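PDB 2QV5: uncharacterized protein Atu2773 from Agrobacterium tumefaciens, which is of unknown function but belongs to the divergent polysaccharide deacetylase family, so it may act on a carbohydrate substrate. Local coordinates for residues N97-A105 against R115-I123. Residues are numbered along the deposited sequence; the frame is centred on the assembly and turned at random.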
# COMPACT_ATOMS: atom_id res chain seq x y z
N ASN A 97 6.11 16.91 -9.02
CA ASN A 97 5.37 16.13 -10.01
C ASN A 97 5.77 14.66 -10.01
O ASN A 97 6.88 14.32 -10.42
CB ASN A 97 5.54 16.75 -11.40
CG ASN A 97 4.49 16.26 -12.40
OD1 ASN A 97 3.63 15.44 -12.09
ND2 ASN A 97 4.55 16.79 -13.62
N PRO A 98 4.87 13.77 -9.54
CA PRO A 98 5.09 12.32 -9.55
C PRO A 98 5.12 11.69 -10.95
O PRO A 98 5.61 10.57 -11.10
CB PRO A 98 3.89 11.78 -8.75
CG PRO A 98 3.33 12.96 -8.01
CD PRO A 98 3.57 14.12 -8.92
N GLY A 99 4.60 12.39 -11.95
CA GLY A 99 4.61 11.90 -13.33
C GLY A 99 3.36 12.26 -14.11
O GLY A 99 2.50 12.99 -13.61
N PRO A 100 3.25 11.77 -15.36
CA PRO A 100 2.12 12.07 -16.25
C PRO A 100 0.79 11.41 -15.87
O PRO A 100 -0.28 11.93 -16.21
CB PRO A 100 2.60 11.56 -17.61
CG PRO A 100 3.57 10.48 -17.29
CD PRO A 100 4.24 10.89 -16.01
N ASP A 101 0.84 10.28 -15.17
CA ASP A 101 -0.38 9.56 -14.77
C ASP A 101 -0.91 9.97 -13.38
O ASP A 101 -1.73 9.27 -12.80
CB ASP A 101 -0.17 8.04 -14.85
CG ASP A 101 -0.32 7.51 -16.27
OD1 ASP A 101 -1.06 8.12 -17.08
OD2 ASP A 101 0.30 6.46 -16.59
N THR A 102 -0.43 11.11 -12.88
CA THR A 102 -0.86 11.66 -11.59
C THR A 102 -2.31 12.13 -11.67
O THR A 102 -2.67 12.88 -12.58
CB THR A 102 0.07 12.83 -11.15
OG1 THR A 102 1.44 12.43 -11.27
CG2 THR A 102 -0.19 13.23 -9.71
N LEU A 103 -3.14 11.67 -10.73
CA LEU A 103 -4.54 12.08 -10.70
C LEU A 103 -4.62 13.49 -10.11
O LEU A 103 -3.95 13.80 -9.12
CB LEU A 103 -5.40 11.08 -9.92
CG LEU A 103 -5.83 9.76 -10.60
CD1 LEU A 103 -4.67 8.89 -11.05
CD2 LEU A 103 -6.70 8.94 -9.66
N LEU A 104 -5.42 14.35 -10.75
CA LEU A 104 -5.48 15.77 -10.40
C LEU A 104 -6.87 16.16 -9.93
O LEU A 104 -7.88 15.77 -10.53
CB LEU A 104 -5.05 16.64 -11.59
CG LEU A 104 -3.68 16.34 -12.21
CD1 LEU A 104 -3.46 17.14 -13.49
CD2 LEU A 104 -2.55 16.60 -11.21
N ALA A 105 -6.91 16.94 -8.85
CA ALA A 105 -8.15 17.36 -8.20
C ALA A 105 -9.13 18.12 -9.11
O ALA A 105 -10.34 17.96 -8.98
CB ALA A 105 -7.85 18.17 -6.94
N ARG A 115 -6.41 7.69 -16.24
CA ARG A 115 -5.07 7.71 -15.66
C ARG A 115 -4.88 6.55 -14.70
O ARG A 115 -3.83 5.91 -14.71
CB ARG A 115 -4.85 9.01 -14.89
CG ARG A 115 -4.45 10.17 -15.77
CD ARG A 115 -4.56 11.47 -15.02
NE ARG A 115 -4.24 12.60 -15.88
CZ ARG A 115 -4.70 13.83 -15.69
NH1 ARG A 115 -4.37 14.80 -16.52
NH2 ARG A 115 -5.52 14.09 -14.67
N LEU A 116 -5.89 6.33 -13.86
CA LEU A 116 -5.95 5.22 -12.91
C LEU A 116 -5.82 3.88 -13.61
O LEU A 116 -5.03 3.03 -13.21
CB LEU A 116 -7.28 5.27 -12.16
CG LEU A 116 -7.59 4.14 -11.17
CD1 LEU A 116 -6.54 4.14 -10.06
CD2 LEU A 116 -8.99 4.25 -10.58
N HIS A 117 -6.61 3.70 -14.67
CA HIS A 117 -6.62 2.47 -15.46
C HIS A 117 -5.29 2.18 -16.13
O HIS A 117 -4.89 1.02 -16.25
CB HIS A 117 -7.74 2.52 -16.50
CG HIS A 117 -9.11 2.36 -15.93
ND1 HIS A 117 -10.24 2.33 -16.72
CD2 HIS A 117 -9.54 2.20 -14.65
CE1 HIS A 117 -11.30 2.16 -15.95
NE2 HIS A 117 -10.90 2.09 -14.69
N ARG A 118 -4.59 3.22 -16.56
CA ARG A 118 -3.26 3.05 -17.11
C ARG A 118 -2.28 2.48 -16.07
O ARG A 118 -1.52 1.58 -16.38
CB ARG A 118 -2.73 4.36 -17.69
CG ARG A 118 -3.37 4.71 -19.03
CD ARG A 118 -2.53 5.71 -19.81
NE ARG A 118 -2.55 7.07 -19.27
CZ ARG A 118 -3.55 7.94 -19.41
NH1 ARG A 118 -4.67 7.62 -20.07
NH2 ARG A 118 -3.44 9.15 -18.89
N SER A 119 -2.32 3.00 -14.85
CA SER A 119 -1.49 2.47 -13.76
C SER A 119 -1.86 1.03 -13.38
O SER A 119 -0.97 0.19 -13.21
CB SER A 119 -1.58 3.36 -12.53
OG SER A 119 -0.90 4.59 -12.73
N MET A 120 -3.17 0.78 -13.27
CA MET A 120 -3.74 -0.52 -12.89
C MET A 120 -3.28 -1.67 -13.78
O MET A 120 -3.14 -2.81 -13.33
CB MET A 120 -5.28 -0.45 -12.90
CG MET A 120 -5.95 0.13 -11.66
SD MET A 120 -7.76 -0.00 -11.71
CE MET A 120 -8.14 0.52 -10.04
N ALA A 121 -3.03 -1.36 -15.04
CA ALA A 121 -2.70 -2.37 -16.04
C ALA A 121 -1.21 -2.74 -16.05
O ALA A 121 -0.81 -3.68 -16.75
CB ALA A 121 -3.14 -1.88 -17.43
N LYS A 122 -0.40 -2.03 -15.28
CA LYS A 122 1.05 -2.23 -15.33
C LYS A 122 1.57 -3.46 -14.58
O LYS A 122 2.64 -3.98 -14.92
CB LYS A 122 1.78 -0.97 -14.88
CG LYS A 122 1.78 0.10 -15.96
CD LYS A 122 2.36 1.38 -15.43
CE LYS A 122 2.37 2.45 -16.51
NZ LYS A 122 2.85 3.73 -15.94
N ILE A 123 0.84 -3.89 -13.56
CA ILE A 123 1.10 -5.16 -12.87
C ILE A 123 -0.21 -5.93 -12.67
O ILE A 123 -1.28 -5.44 -12.98
CB ILE A 123 1.78 -4.97 -11.48
CG1 ILE A 123 0.94 -4.08 -10.56
CG2 ILE A 123 3.21 -4.41 -11.61
CD1 ILE A 123 1.32 -4.22 -9.09
O HOH W 1 -2.31 6.68 -12.21
O HOH W 2 0.97 4.80 -14.54
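Asp101 reaches from its loop to Arg118 on the facing helix and to Lys122 just beyond it, a compact example of one carboxylate serving several partners, with Ser119 reached through water. Its OD1 accepts from Arg118 NE at 2.8 Å, on the syn side and 22° out of the carboxylate plane, while Arg118 NH2 adds a weak bond to the same oxygen. The Arg118 chain bends at chi3 (-73°), leaving Arg115 CA against one face of the guanidinium, toward its rim, and presenting its edge to the carboxylate, the two planes 42° apart. Asp101 OD2 faces Lys122, whose extended chain approaches from the opposite direction; the direct salt bridge is long, OD2 to Lys122 NZ 3.8 Å, but a water bonded to both, and to Ser119 OG, bridges the gap. A second water accepts from Ser119 OG and donates to Asp101 O and Arg115 O, so this buried hydroxyl links the two waters.

Arg115 runs alongside the loop, CD 3.4 Å from Thr102 O, which lies over one face of its guanidinium; Leu104 CG packs obliquely against Arg115 NH2 at 3.8 Å. The charge of Arg115 is met by Asp107, with Asn112 also bonded to NH2. Leu103 CD1 rests on Arg115 CB at 3.8 Å, its side chain also touching Phe137 and Val147.

Asp101 is the third residue of a type I turn from Gly99 to Thr102, reinforced by Thr102 OG1 donating to Gly99 O (2.6 Å); an Asx turn at Asn97 precedes it. The whole forms part of a beta-alpha-beta crossover, fastening the loop after strand 82-88 onto helix 109-120, which leads to parallel strand 128-131.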